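Local coordinates for protein TRAP-type transporter, periplasmic component (Cupriavidus necator, PDB 4P8B) that binds (S)-2-acetolactate and probably serves as the periplasmic solute-binding component of a TRAP-type transporter, at residues S31-S36 with G62-K67; F115-Y120 with G337-R342; P146-E151 with Q266-A271; I184-A189 with A317-K322; K161-K166 with K300-T305. All coordinates share one frame; numbering follows the deposited sequence.

Contact 1 of 5, residues S31-S36 with G62-K67; sequences SEYKMS and GRINIK
Glu32 and Lys67 lay their side chains against each other beside a short parallel pairing of strand 33-36 with strand 66-69. Glu32 CG, anti to the backbone N (chi1 -176°), lies against Lys67 CB, and Glu32 OE2 rests 3.0 Å from Lys67 CE. The lysine bends at chi3 (-71°), which lays CE on the carboxylate, and again at chi4 (-75°), which turns NZ off to 4.1 Å from Glu32 OE2, beyond a salt bridge. On the sheet face that carries Tyr33 and Ile66, Tyr33 CB meets Ile66 CG1, while Tyr33 CD1 approaches Ile64 CG2 at 4.0 Å. Ile66 CG2 packs on CB of Met35, a selenomethionine, at 3.7 Å. Three backbone hydrogen bonds fix the register: Tyr33 N to Asn65 O, Lys67 N to Tyr33 O, and Met35 N to Lys67 O. With helix 44-59 between them in sequence, the strands form a beta-alpha-beta unit. Its chemistry is divided: backbone bonds set the pairing, apolar chains fill the helix-covered side, and opposite charges probably add a modest attraction.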
# COMPACT_ATOMS: atom_id res chain seq x y z
N SER A 31 27.39 3.65 11.87
CA SER A 31 27.99 2.62 11.02
C SER A 31 26.96 1.84 10.16
O SER A 31 27.29 1.30 9.11
CB SER A 31 28.74 1.62 11.88
OG SER A 31 29.21 0.54 11.10
N GLU A 32 25.73 1.75 10.64
CA GLU A 32 24.68 1.07 9.88
C GLU A 32 23.38 1.76 10.18
O GLU A 32 23.10 2.09 11.33
CB GLU A 32 24.61 -0.40 10.29
CG GLU A 32 23.63 -1.25 9.51
CD GLU A 32 23.87 -2.73 9.76
OE1 GLU A 32 23.41 -3.24 10.80
OE2 GLU A 32 24.57 -3.37 8.94
N TYR A 33 22.59 2.01 9.13
CA TYR A 33 21.27 2.58 9.29
C TYR A 33 20.26 1.49 9.01
O TYR A 33 20.53 0.60 8.24
CB TYR A 33 21.06 3.76 8.34
CG TYR A 33 21.90 4.96 8.73
CD1 TYR A 33 23.21 5.09 8.28
CD2 TYR A 33 21.39 5.93 9.57
CE1 TYR A 33 24.00 6.17 8.66
CE2 TYR A 33 22.18 7.02 9.96
CZ TYR A 33 23.47 7.13 9.49
OH TYR A 33 24.27 8.19 9.87
N LYS A 34 19.13 1.59 9.68
CA LYS A 34 18.13 0.54 9.59
C LYS A 34 16.93 0.99 8.75
O LYS A 34 16.29 1.98 9.07
CB LYS A 34 17.67 0.18 11.01
CG LYS A 34 18.79 -0.12 11.96
CD LYS A 34 18.23 -0.55 13.29
CE LYS A 34 19.35 -0.83 14.27
NZ LYS A 34 18.82 -0.85 15.66
N MSE A 35 16.61 0.23 7.69
CA MSE A 35 15.44 0.51 6.85
C MSE A 35 14.35 -0.54 7.09
O MSE A 35 14.55 -1.75 6.90
CB MSE A 35 15.81 0.49 5.38
CG MSE A 35 14.61 0.91 4.51
SE MSE A 35 14.84 0.55 2.61
CE MSE A 35 16.45 1.61 2.29
N SER A 36 13.19 -0.08 7.51
CA SER A 36 12.08 -0.98 7.75
C SER A 36 11.27 -1.21 6.47
O SER A 36 11.00 -0.26 5.72
CB SER A 36 11.17 -0.40 8.83
OG SER A 36 10.15 -1.34 9.12
N GLY A 62 30.12 4.83 -0.08
CA GLY A 62 30.13 3.84 0.99
C GLY A 62 29.90 4.44 2.37
O GLY A 62 29.89 3.72 3.36
N ARG A 63 29.70 5.75 2.44
CA ARG A 63 29.59 6.41 3.73
C ARG A 63 28.27 6.12 4.42
O ARG A 63 28.23 5.97 5.64
CB ARG A 63 29.77 7.92 3.59
CG ARG A 63 31.23 8.30 3.29
CD ARG A 63 31.46 9.80 3.26
NE ARG A 63 30.66 10.43 2.24
CZ ARG A 63 29.54 11.09 2.47
NH1 ARG A 63 29.09 11.24 3.71
NH2 ARG A 63 28.86 11.60 1.45
N ILE A 64 27.19 6.03 3.66
CA ILE A 64 25.91 5.69 4.26
C ILE A 64 25.54 4.26 3.89
O ILE A 64 25.27 3.96 2.72
CB ILE A 64 24.80 6.67 3.85
CG1 ILE A 64 25.15 8.09 4.30
CG2 ILE A 64 23.46 6.22 4.47
CD1 ILE A 64 24.11 9.13 3.92
N ASN A 65 25.55 3.40 4.90
CA ASN A 65 25.40 1.96 4.76
C ASN A 65 24.11 1.54 5.43
O ASN A 65 23.94 1.70 6.63
CB ASN A 65 26.59 1.24 5.43
CG ASN A 65 26.36 -0.24 5.57
OD1 ASN A 65 26.51 -0.81 6.65
ND2 ASN A 65 25.99 -0.89 4.46
N ILE A 66 23.18 1.03 4.63
CA ILE A 66 21.84 0.76 5.12
C ILE A 66 21.51 -0.73 5.08
O ILE A 66 21.72 -1.38 4.06
CB ILE A 66 20.80 1.50 4.27
CG1 ILE A 66 21.06 3.01 4.28
CG2 ILE A 66 19.38 1.20 4.77
CD1 ILE A 66 20.44 3.73 3.07
N LYS A 67 21.01 -1.24 6.20
CA LYS A 67 20.59 -2.63 6.28
C LYS A 67 19.07 -2.68 6.22
O LYS A 67 18.38 -1.91 6.89
CB LYS A 67 21.09 -3.25 7.58
CG LYS A 67 20.58 -4.68 7.79
CD LYS A 67 21.25 -5.37 8.98
CE LYS A 67 22.71 -5.70 8.69
NZ LYS A 67 22.85 -6.87 7.78

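Contact 2 of 5, residues F115-Y120 with G337-R342; sequences FLMPDY and GAIAKR
Arg342, the C-terminal residue, grips Asp119 with two nitrogens in a side-on salt bridge. NE donates to Asp119 OD1 at 2.9 Å, on the syn side of that oxygen, and NH2 donates to Asp119 OD2, also at 2.9 Å and nearly straight (169°). The fit is not coplanar: carboxylate and guanidinium planes are turned 48° apart; OD2 lies in the guanidinium plane, whereas NH2 stands above the carboxylate plane. The remaining terminal nitrogen, NH1, turns back to Ile339 O at 2.9 Å, and Arg342 N reaches the same oxygen from the other face of its carbonyl plane. The guanidinium is thereby tied both to Asp119 and to the last turn of helix 329-340. Asp119 OD1 has a second duty, capping Ala122 N at the start of helix 120-127.

The apolar contacts centre on Ile339. Its CD1 touches Leu116 CG at 3.8 Å and Met117 CG at 4.0 Å, the latter residue modelled as selenomethionine, while CG2 meets Pro118 CD at 3.8 Å. Pro118 CG also lies over one face of the guanidinium, linking the two kinds of interaction.

The C-terminal helix 329-340 thus packs on the loop leading into helix 120-127, where Ala122 touches both Ile339 and Arg342 and Leu123 and Leu126 receive Met117.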
# COMPACT_ATOMS: atom_id res chain seq x y z
N PHE A 115 -13.42 3.25 -3.88
CA PHE A 115 -13.79 3.65 -5.23
C PHE A 115 -13.52 5.11 -5.54
O PHE A 115 -14.18 5.73 -6.36
CB PHE A 115 -15.22 3.18 -5.56
CG PHE A 115 -15.37 1.70 -5.40
CD1 PHE A 115 -14.85 0.84 -6.37
CD2 PHE A 115 -15.90 1.15 -4.26
CE1 PHE A 115 -14.91 -0.51 -6.22
CE2 PHE A 115 -15.96 -0.21 -4.11
CZ PHE A 115 -15.45 -1.03 -5.08
N LEU A 116 -12.48 5.66 -4.90
CA LEU A 116 -11.97 6.99 -5.25
C LEU A 116 -11.27 7.03 -6.61
O LEU A 116 -11.45 7.96 -7.36
CB LEU A 116 -10.99 7.48 -4.19
CG LEU A 116 -10.32 8.83 -4.45
CD1 LEU A 116 -11.29 9.98 -4.39
CD2 LEU A 116 -9.19 9.05 -3.45
N MSE A 117 -10.44 6.03 -6.90
CA MSE A 117 -9.52 6.09 -8.03
C MSE A 117 -9.84 5.04 -9.09
O MSE A 117 -9.68 3.85 -8.86
CB MSE A 117 -8.10 5.83 -7.53
CG MSE A 117 -7.60 6.86 -6.54
SE MSE A 117 -5.84 6.50 -5.84
CE MSE A 117 -6.26 4.96 -4.74
N PRO A 118 -10.26 5.48 -10.28
CA PRO A 118 -10.64 4.48 -11.30
C PRO A 118 -9.49 3.73 -11.96
O PRO A 118 -9.70 2.63 -12.48
CB PRO A 118 -11.35 5.31 -12.38
CG PRO A 118 -11.81 6.53 -11.69
CD PRO A 118 -10.79 6.81 -10.59
N ASP A 119 -8.29 4.28 -11.94
CA ASP A 119 -7.20 3.72 -12.73
C ASP A 119 -5.85 4.29 -12.27
O ASP A 119 -5.78 5.09 -11.33
CB ASP A 119 -7.45 3.98 -14.23
CG ASP A 119 -7.72 5.44 -14.55
OD1 ASP A 119 -7.16 6.34 -13.89
OD2 ASP A 119 -8.46 5.71 -15.52
N TYR A 120 -4.77 3.87 -12.91
CA TYR A 120 -3.43 4.31 -12.53
C TYR A 120 -3.25 5.80 -12.77
O TYR A 120 -2.54 6.46 -12.01
CB TYR A 120 -2.35 3.49 -13.27
CG TYR A 120 -2.39 2.04 -12.86
CD1 TYR A 120 -1.86 1.62 -11.64
CD2 TYR A 120 -3.02 1.09 -13.65
CE1 TYR A 120 -1.94 0.32 -11.25
CE2 TYR A 120 -3.11 -0.24 -13.26
CZ TYR A 120 -2.56 -0.62 -12.06
OH TYR A 120 -2.66 -1.95 -11.67
N GLY A 337 -11.21 16.29 -7.70
CA GLY A 337 -11.01 17.16 -8.85
C GLY A 337 -9.82 16.80 -9.71
O GLY A 337 -9.89 16.85 -10.93
N ALA A 338 -8.71 16.46 -9.07
CA ALA A 338 -7.52 16.04 -9.80
C ALA A 338 -7.80 14.80 -10.64
O ALA A 338 -7.34 14.68 -11.78
CB ALA A 338 -6.38 15.77 -8.83
N ILE A 339 -8.57 13.87 -10.07
CA ILE A 339 -8.96 12.68 -10.78
C ILE A 339 -9.89 13.02 -11.96
O ILE A 339 -9.70 12.53 -13.06
CB ILE A 339 -9.58 11.68 -9.79
CG1 ILE A 339 -8.47 11.18 -8.87
CG2 ILE A 339 -10.29 10.55 -10.51
CD1 ILE A 339 -9.01 10.47 -7.65
N ALA A 340 -10.87 13.90 -11.74
CA ALA A 340 -11.79 14.27 -12.80
C ALA A 340 -11.07 14.92 -13.98
O ALA A 340 -11.51 14.78 -15.12
CB ALA A 340 -12.86 15.20 -12.27
N LYS A 341 -9.98 15.64 -13.69
CA LYS A 341 -9.24 16.37 -14.72
C LYS A 341 -8.06 15.60 -15.30
O LYS A 341 -7.35 16.10 -16.16
CB LYS A 341 -8.76 17.71 -14.17
CG LYS A 341 -9.87 18.65 -13.77
CD LYS A 341 -9.29 19.92 -13.19
CE LYS A 341 -10.35 20.98 -12.97
NZ LYS A 341 -9.74 22.21 -12.40
N ARG A 342 -7.88 14.36 -14.86
CA ARG A 342 -6.70 13.61 -15.25
C ARG A 342 -6.67 13.30 -16.75
O ARG A 342 -5.58 13.05 -17.26
CB ARG A 342 -6.62 12.31 -14.45
CG ARG A 342 -7.53 11.20 -14.93
CD ARG A 342 -7.66 10.10 -13.89
NE ARG A 342 -8.42 8.94 -14.35
CZ ARG A 342 -9.74 8.91 -14.49
NH1 ARG A 342 -10.47 9.98 -14.22
NH2 ARG A 342 -10.33 7.80 -14.93
OXT ARG A 342 -7.67 13.26 -17.48

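Contact 3 of 5, residues P146-E151 with Q266-A271; sequences PLAWGE and QAAVDA
Leu147 and Ala148 meet Ala268 and Val269 in a buried helix-on-sheet contact, where helix 258-279 lies against strand 144-154 at the margin of the five-stranded mixed sheet. The two local axes run almost parallel, 7° apart, and approach to 6.8 Å. Such closeness is possible because small side chains face each other. Ala148 CB sits 3.9 Å from Ala268 CB and comes still nearer to the helix backbone, 3.4 Å from Ala268 O. Leu147 CB lies 3.9 Å from Ala268 CB, so the methyl group of Ala268 touches both consecutive strand residues.

Val269 adds a flank. With CG1 anti to the backbone N (chi1 167°), Val269 CG2 stands anti to the carbonyl carbon, reaches Leu147 O at 3.7 Å and also lies near Ala148 CB. No hydrogen bond crosses between the segments; the join depends on van der Waals contact, with both backbones engaged in their own networks. On the strand, Leu147 and Ala148 both pair through the backbone with Phe246 of strand 241-249, consistent with a classic beta bulge, which turns both side chains toward the helix.

Trp52 of helix 44-59 packs on both Leu147 and Ala268, so two helices meet over this part of the sheet. Trp149 points away from helix 258-279; its ring stacks on Phe136 of helix 130-141 and its side chain touches Thr127 of helix 120-127.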
# COMPACT_ATOMS: atom_id res chain seq x y z
N PRO A 146 9.49 12.88 4.18
CA PRO A 146 9.13 12.13 2.98
C PRO A 146 9.95 12.53 1.77
O PRO A 146 10.17 13.74 1.57
CB PRO A 146 7.67 12.49 2.77
CG PRO A 146 7.61 13.92 3.22
CD PRO A 146 8.61 14.04 4.37
N LEU A 147 10.38 11.57 0.97
CA LEU A 147 11.30 11.83 -0.13
C LEU A 147 10.80 11.40 -1.51
O LEU A 147 11.22 11.96 -2.51
CB LEU A 147 12.62 11.11 0.14
CG LEU A 147 13.36 11.56 1.41
CD1 LEU A 147 14.63 10.73 1.59
CD2 LEU A 147 13.70 13.05 1.41
N ALA A 148 9.96 10.37 -1.57
CA ALA A 148 9.50 9.86 -2.85
C ALA A 148 8.32 8.94 -2.66
O ALA A 148 8.05 8.46 -1.56
CB ALA A 148 10.61 9.11 -3.55
N TRP A 149 7.62 8.71 -3.77
CA TRP A 149 6.52 7.77 -3.84
C TRP A 149 6.90 6.50 -4.58
O TRP A 149 7.61 6.53 -5.59
CB TRP A 149 5.33 8.39 -4.61
CG TRP A 149 4.71 9.60 -3.97
CD1 TRP A 149 5.05 10.91 -4.18
CD2 TRP A 149 3.66 9.61 -3.01
NE1 TRP A 149 4.27 11.71 -3.40
CE2 TRP A 149 3.40 10.96 -2.68
CE3 TRP A 149 2.90 8.60 -2.40
CZ2 TRP A 149 2.42 11.32 -1.76
CZ3 TRP A 149 1.92 8.97 -1.50
CH2 TRP A 149 1.69 10.33 -1.18
N GLY A 150 6.39 5.39 -4.06
CA GLY A 150 6.36 4.11 -4.75
C GLY A 150 4.93 3.62 -4.82
O GLY A 150 3.98 4.38 -4.71
N GLU A 151 4.79 2.31 -5.00
CA GLU A 151 3.47 1.71 -5.18
C GLU A 151 3.40 0.28 -4.70
O GLU A 151 4.27 -0.53 -5.00
CB GLU A 151 3.09 1.76 -6.65
CG GLU A 151 1.67 1.28 -6.96
CD GLU A 151 1.17 1.88 -8.24
OE1 GLU A 151 1.24 3.11 -8.33
OE2 GLU A 151 0.78 1.14 -9.17
N GLN A 266 17.54 11.99 -3.95
CA GLN A 266 17.50 11.61 -5.36
C GLN A 266 17.51 10.09 -5.53
O GLN A 266 16.90 9.54 -6.46
CB GLN A 266 18.66 12.25 -6.13
CG GLN A 266 18.61 11.98 -7.63
CD GLN A 266 17.37 12.57 -8.28
OE1 GLN A 266 17.05 13.74 -8.08
NE2 GLN A 266 16.65 11.75 -9.05
N ALA A 267 18.20 9.39 -4.64
CA ALA A 267 18.22 7.94 -4.69
C ALA A 267 16.82 7.37 -4.43
O ALA A 267 16.41 6.41 -5.08
CB ALA A 267 19.22 7.39 -3.70
N ALA A 268 16.09 7.98 -3.50
CA ALA A 268 14.70 7.59 -3.24
C ALA A 268 13.81 7.85 -4.47
O ALA A 268 12.97 7.03 -4.82
CB ALA A 268 14.16 8.32 -2.04
N VAL A 269 14.00 9.00 -5.11
CA VAL A 269 13.24 9.32 -6.32
C VAL A 269 13.49 8.31 -7.43
O VAL A 269 12.55 7.81 -8.06
CB VAL A 269 13.58 10.76 -6.78
CG1 VAL A 269 13.05 11.03 -8.20
CG2 VAL A 269 13.02 11.75 -5.77
N ASP A 270 14.77 7.97 -7.65
CA ASP A 270 15.15 6.97 -8.65
C ASP A 270 14.60 5.59 -8.31
O ASP A 270 14.05 4.89 -9.17
CB ASP A 270 16.68 6.89 -8.79
CG ASP A 270 17.28 8.15 -9.37
OD1 ASP A 270 16.52 8.98 -9.90
OD2 ASP A 270 18.53 8.30 -9.29
N ALA A 271 14.73 5.21 -7.05
CA ALA A 271 14.21 3.91 -6.61
C ALA A 271 12.69 3.84 -6.75
O ALA A 271 12.14 2.81 -7.14
CB ALA A 271 14.60 3.66 -5.19

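Contact 4 of 5, residues I184-A189 with A317-K322; sequences IETFNA and AKVYDK
Val319 reaches across to helix 181-189 and, with 80 Å² covered, loses the most surface in this antiparallel helix pair. Its two methyls do different work. Val319 CG2 packs on the helix backbone at Glu185 O, 3.6 Å away, and meets Ala189 CB at 4.0 Å, while Val319 CG1 approaches Thr186 OG1 at 3.6 Å. That hydroxyl is hydrogen-bonded to Leu182 O in its own helix, so the polar atom beside the valine is satisfied.

Glu185, the next most covered residue, faces Lys322. Fully extended, with CG anti to its backbone N (chi1 171°), the lysine crosses the glutamate at about a right angle. Lys322 NZ forms a salt bridge to Glu185 OE1 at 3.2 Å, from above the carboxylate plane, and a weaker bond to OE2. A water donates to Glu185 OE2 at 2.7 Å and weakly accepts from Lys322 NZ, closing a small bridge. Glu185 OE1 is also held by NE1 of Trp323, its strongest polar partner.

The local axes pass 9.4 Å apart, their N-to-C directions 156° from each other. Chemically, the valine's methyls, set against backbone, hydroxyl and Ala189, are flanked by a hydrated ion pair; the indole N-H, ammonium and water around the carboxylate would probably favour its charged form.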
# COMPACT_ATOMS: atom_id res chain seq x y z
N ILE A 184 -12.30 -2.03 8.16
CA ILE A 184 -13.37 -2.75 8.85
C ILE A 184 -14.72 -2.20 8.43
O ILE A 184 -15.64 -2.95 8.14
CB ILE A 184 -13.21 -2.66 10.37
CG1 ILE A 184 -11.96 -3.42 10.83
CG2 ILE A 184 -14.44 -3.21 11.08
CD1 ILE A 184 -12.02 -4.91 10.58
N GLU A 185 -14.84 -0.88 8.38
CA GLU A 185 -16.10 -0.24 8.01
C GLU A 185 -16.48 -0.51 6.56
O GLU A 185 -17.66 -0.76 6.26
CB GLU A 185 -16.03 1.26 8.29
CG GLU A 185 -15.98 1.54 9.78
CD GLU A 185 -15.99 3.02 10.11
OE1 GLU A 185 -16.60 3.80 9.35
OE2 GLU A 185 -15.39 3.41 11.14
N THR A 186 -15.51 -0.48 5.65
CA THR A 186 -15.80 -0.77 4.25
C THR A 186 -16.36 -2.17 4.09
O THR A 186 -17.38 -2.38 3.42
CB THR A 186 -14.56 -0.60 3.39
OG1 THR A 186 -14.20 0.79 3.40
CG2 THR A 186 -14.78 -1.07 1.96
N PHE A 187 -15.70 -3.15 4.69
CA PHE A 187 -16.16 -4.53 4.53
C PHE A 187 -17.44 -4.82 5.32
O PHE A 187 -18.27 -5.63 4.88
CB PHE A 187 -15.03 -5.51 4.82
CG PHE A 187 -14.08 -5.65 3.66
CD1 PHE A 187 -14.40 -6.47 2.60
CD2 PHE A 187 -12.90 -4.92 3.61
CE1 PHE A 187 -13.57 -6.56 1.50
CE2 PHE A 187 -12.07 -5.02 2.52
CZ PHE A 187 -12.40 -5.84 1.48
N ASN A 188 -17.65 -4.15 6.45
CA ASN A 188 -18.94 -4.24 7.15
C ASN A 188 -20.08 -3.76 6.25
O ASN A 188 -21.16 -4.35 6.25
CB ASN A 188 -18.96 -3.41 8.44
CG ASN A 188 -18.13 -4.00 9.55
OD1 ASN A 188 -17.70 -5.14 9.50
ND2 ASN A 188 -17.91 -3.21 10.60
N ALA A 189 -19.86 -2.68 5.51
CA ALA A 189 -20.89 -2.14 4.62
C ALA A 189 -21.25 -3.13 3.52
O ALA A 189 -22.34 -3.07 2.96
CB ALA A 189 -20.43 -0.83 4.01
N ALA A 317 -20.65 4.07 -0.39
CA ALA A 317 -20.66 5.53 -0.45
C ALA A 317 -20.81 6.21 0.92
O ALA A 317 -20.26 7.29 1.13
CB ALA A 317 -21.75 6.00 -1.39
N LYS A 318 -21.55 5.59 1.84
CA LYS A 318 -21.74 6.20 3.16
C LYS A 318 -20.43 6.15 3.94
O LYS A 318 -20.08 7.08 4.66
CB LYS A 318 -22.88 5.50 3.92
N VAL A 319 -19.68 5.06 3.79
CA VAL A 319 -18.36 4.97 4.40
C VAL A 319 -17.45 6.04 3.80
O VAL A 319 -16.72 6.75 4.51
CB VAL A 319 -17.73 3.56 4.19
CG1 VAL A 319 -16.29 3.53 4.59
CG2 VAL A 319 -18.51 2.51 4.98
N TYR A 320 -17.46 6.15 2.47
CA TYR A 320 -16.69 7.18 1.79
C TYR A 320 -17.00 8.57 2.36
O TYR A 320 -16.09 9.32 2.70
CB TYR A 320 -17.02 7.14 0.31
CG TYR A 320 -16.28 8.13 -0.57
CD1 TYR A 320 -16.62 9.48 -0.59
CD2 TYR A 320 -15.27 7.70 -1.42
CE1 TYR A 320 -15.96 10.36 -1.41
CE2 TYR A 320 -14.62 8.58 -2.26
CZ TYR A 320 -14.96 9.90 -2.24
OH TYR A 320 -14.28 10.74 -3.09
N ASP A 321 -18.28 8.91 2.48
CA ASP A 321 -18.67 10.24 2.92
C ASP A 321 -18.23 10.49 4.36
O ASP A 321 -17.76 11.59 4.70
CB ASP A 321 -20.19 10.40 2.80
CG ASP A 321 -20.68 10.41 1.37
OD1 ASP A 321 -19.87 10.64 0.44
OD2 ASP A 321 -21.89 10.18 1.17
N LYS A 322 -18.37 9.47 5.21
CA LYS A 322 -17.96 9.57 6.60
C LYS A 322 -16.46 9.86 6.70
O LYS A 322 -16.04 10.78 7.41
CB LYS A 322 -18.31 8.28 7.35
CG LYS A 322 -17.72 8.20 8.75
CD LYS A 322 -18.15 6.92 9.46
CE LYS A 322 -17.56 6.88 10.87
NZ LYS A 322 -17.87 5.62 11.60
O HOH W 1 -14.86 5.82 12.21

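Contact 5 of 5, residues K161-K166 with K300-T305; sequences KREIRK and KVTHLT
The guanidinium of Arg165 carries Thr302 CG2 over one face, with NH1 3.4 Å from that methyl. His303 O lies oblique to the group and takes a weak hydrogen bond from Arg165 NH2 at 3.3 Å. A bend at chi3 (72°) places NE, which forms a salt bridge with Glu308 of helix 306-315. NH1 also bridges to Glu163 OE2, standing above the plane of that carboxylate. The same oxygen accepts a short hydrogen bond from Thr302 OG1, 2.6 Å long and on its anti side, so OE2 is gripped by two donors. Glu163 reaches the threonine with its chain extended and CG anti to the backbone N (chi1 179°). In addition, Leu304 CD2 packs on Arg165 O at 3.7 Å. Thus the loop between strands 156-159 and 174-177 lies along edge strand 300-302 and the turn into helix 306-315, where Phe312 touches both Ile164 and Leu304; strand 233-235 pairs with the edge strand and supplies Thr235 OG1 to Ile164 O.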
# COMPACT_ATOMS: atom_id res chain seq x y z
N LYS A 161 -13.81 -19.46 -1.33
CA LYS A 161 -15.16 -20.03 -1.37
C LYS A 161 -15.92 -19.83 -2.65
O LYS A 161 -16.53 -20.79 -3.14
CB LYS A 161 -16.00 -19.48 -0.22
CG LYS A 161 -15.54 -20.01 1.14
CD LYS A 161 -16.55 -19.71 2.22
CE LYS A 161 -16.21 -20.44 3.51
NZ LYS A 161 -17.16 -20.09 4.61
N ARG A 162 -15.98 -18.61 -3.16
CA ARG A 162 -16.87 -18.34 -4.28
C ARG A 162 -16.50 -17.07 -5.02
O ARG A 162 -15.80 -16.20 -4.51
CB ARG A 162 -18.33 -18.22 -3.80
CG ARG A 162 -18.54 -17.11 -2.77
CD ARG A 162 -20.01 -17.04 -2.33
NE ARG A 162 -20.25 -16.09 -1.25
CZ ARG A 162 -20.05 -16.33 0.05
NH1 ARG A 162 -19.60 -17.51 0.46
NH2 ARG A 162 -20.31 -15.39 0.94
N GLU A 163 -17.01 -16.96 -6.23
CA GLU A 163 -16.83 -15.77 -7.03
C GLU A 163 -17.54 -14.56 -6.41
O GLU A 163 -18.67 -14.69 -5.94
CB GLU A 163 -17.37 -16.04 -8.42
CG GLU A 163 -17.25 -14.87 -9.34
CD GLU A 163 -17.74 -15.15 -10.74
OE1 GLU A 163 -18.72 -15.91 -10.91
OE2 GLU A 163 -17.14 -14.63 -11.70
N ILE A 164 -16.87 -13.41 -6.41
CA ILE A 164 -17.47 -12.16 -5.96
C ILE A 164 -17.79 -11.26 -7.15
O ILE A 164 -16.89 -10.81 -7.89
CB ILE A 164 -16.52 -11.42 -5.00
CG1 ILE A 164 -16.25 -12.26 -3.76
CG2 ILE A 164 -17.09 -10.05 -4.63
CD1 ILE A 164 -15.31 -11.57 -2.76
N ARG A 165 -19.08 -11.05 -7.40
CA ARG A 165 -19.50 -10.14 -8.46
C ARG A 165 -20.33 -8.97 -7.93
O ARG A 165 -20.53 -8.00 -8.64
CB ARG A 165 -20.34 -10.89 -9.50
CG ARG A 165 -19.64 -12.04 -10.23
CD ARG A 165 -20.37 -12.40 -11.55
NE ARG A 165 -20.13 -11.33 -12.52
CZ ARG A 165 -19.12 -11.31 -13.39
NH1 ARG A 165 -18.29 -12.35 -13.49
NH2 ARG A 165 -18.94 -10.26 -14.18
N LYS A 166 -20.85 -9.08 -6.71
CA LYS A 166 -21.76 -8.07 -6.18
C LYS A 166 -21.68 -8.09 -4.67
O LYS A 166 -21.20 -9.07 -4.08
CB LYS A 166 -23.21 -8.35 -6.64
CG LYS A 166 -23.75 -9.71 -6.20
CD LYS A 166 -25.13 -9.98 -6.79
CE LYS A 166 -25.68 -11.32 -6.36
NZ LYS A 166 -24.88 -12.46 -6.89
N LYS A 300 -9.54 -18.47 -10.51
CA LYS A 300 -10.65 -17.90 -11.27
C LYS A 300 -10.68 -16.40 -11.03
O LYS A 300 -11.00 -15.96 -9.94
CB LYS A 300 -11.98 -18.49 -10.85
CG LYS A 300 -13.13 -17.99 -11.69
CD LYS A 300 -14.44 -18.64 -11.30
CE LYS A 300 -15.57 -18.08 -12.14
NZ LYS A 300 -15.57 -18.74 -13.46
N VAL A 301 -10.35 -15.63 -12.06
CA VAL A 301 -10.28 -14.17 -11.96
C VAL A 301 -11.52 -13.59 -12.62
O VAL A 301 -11.82 -13.89 -13.77
CB VAL A 301 -9.01 -13.62 -12.65
CG1 VAL A 301 -8.95 -12.08 -12.52
CG2 VAL A 301 -7.78 -14.23 -12.05
N THR A 302 -12.22 -12.76 -11.85
CA THR A 302 -13.46 -12.14 -12.27
C THR A 302 -13.24 -10.65 -12.49
O THR A 302 -12.68 -9.97 -11.65
CB THR A 302 -14.50 -12.33 -11.15
OG1 THR A 302 -14.80 -13.73 -11.04
CG2 THR A 302 -15.77 -11.55 -11.43
N HIS A 303 -13.69 -10.17 -13.64
CA HIS A 303 -13.69 -8.75 -13.98
C HIS A 303 -15.13 -8.26 -13.99
O HIS A 303 -15.99 -8.83 -14.66
CB HIS A 303 -13.01 -8.56 -15.34
CG HIS A 303 -11.62 -9.14 -15.40
ND1 HIS A 303 -10.52 -8.47 -14.93
CD2 HIS A 303 -11.17 -10.35 -15.83
CE1 HIS A 303 -9.44 -9.23 -15.08
NE2 HIS A 303 -9.81 -10.37 -15.64
N LEU A 304 -15.40 -7.21 -13.21
CA LEU A 304 -16.76 -6.68 -13.07
C LEU A 304 -17.22 -5.89 -14.29
O LEU A 304 -16.42 -5.21 -14.95
CB LEU A 304 -16.83 -5.72 -11.86
CG LEU A 304 -16.41 -6.34 -10.52
CD1 LEU A 304 -16.56 -5.32 -9.42
CD2 LEU A 304 -17.25 -7.55 -10.23
N THR A 305 -18.51 -5.95 -14.57
CA THR A 305 -19.09 -5.03 -15.53
C THR A 305 -19.09 -3.62 -14.94
O THR A 305 -19.01 -3.44 -13.73
CB THR A 305 -20.52 -5.41 -15.87
OG1 THR A 305 -21.34 -5.31 -14.70
CG2 THR A 305 -20.60 -6.85 -16.41

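Overall arrangement
Contacts 1 and 3 both reach the five-stranded sheet, their centres 17 Å apart, and lie across the chain's centre from contacts 4 and 5. Contact 1 is 44 Å from contact 5 between centres. Contact 2 touches one member of each pair: Tyr120 CE1 meets Glu151 OE2 of contact 3 at 3.5 Å, and Leu116 CD1 meets Tyr320 OH of contact 4 at 3.3 Å. Contacts 4 and 5 are about 7 Å apart at their nearest atoms. Contacts 1, 3 and 5 lie away from the binding residues; the Met35 side chain of contact 1 is about 14 Å from the acetolactate, and that of Met117 in contact 2 about 13 Å from it and about 8 Å from that of ligand-binding Arg155.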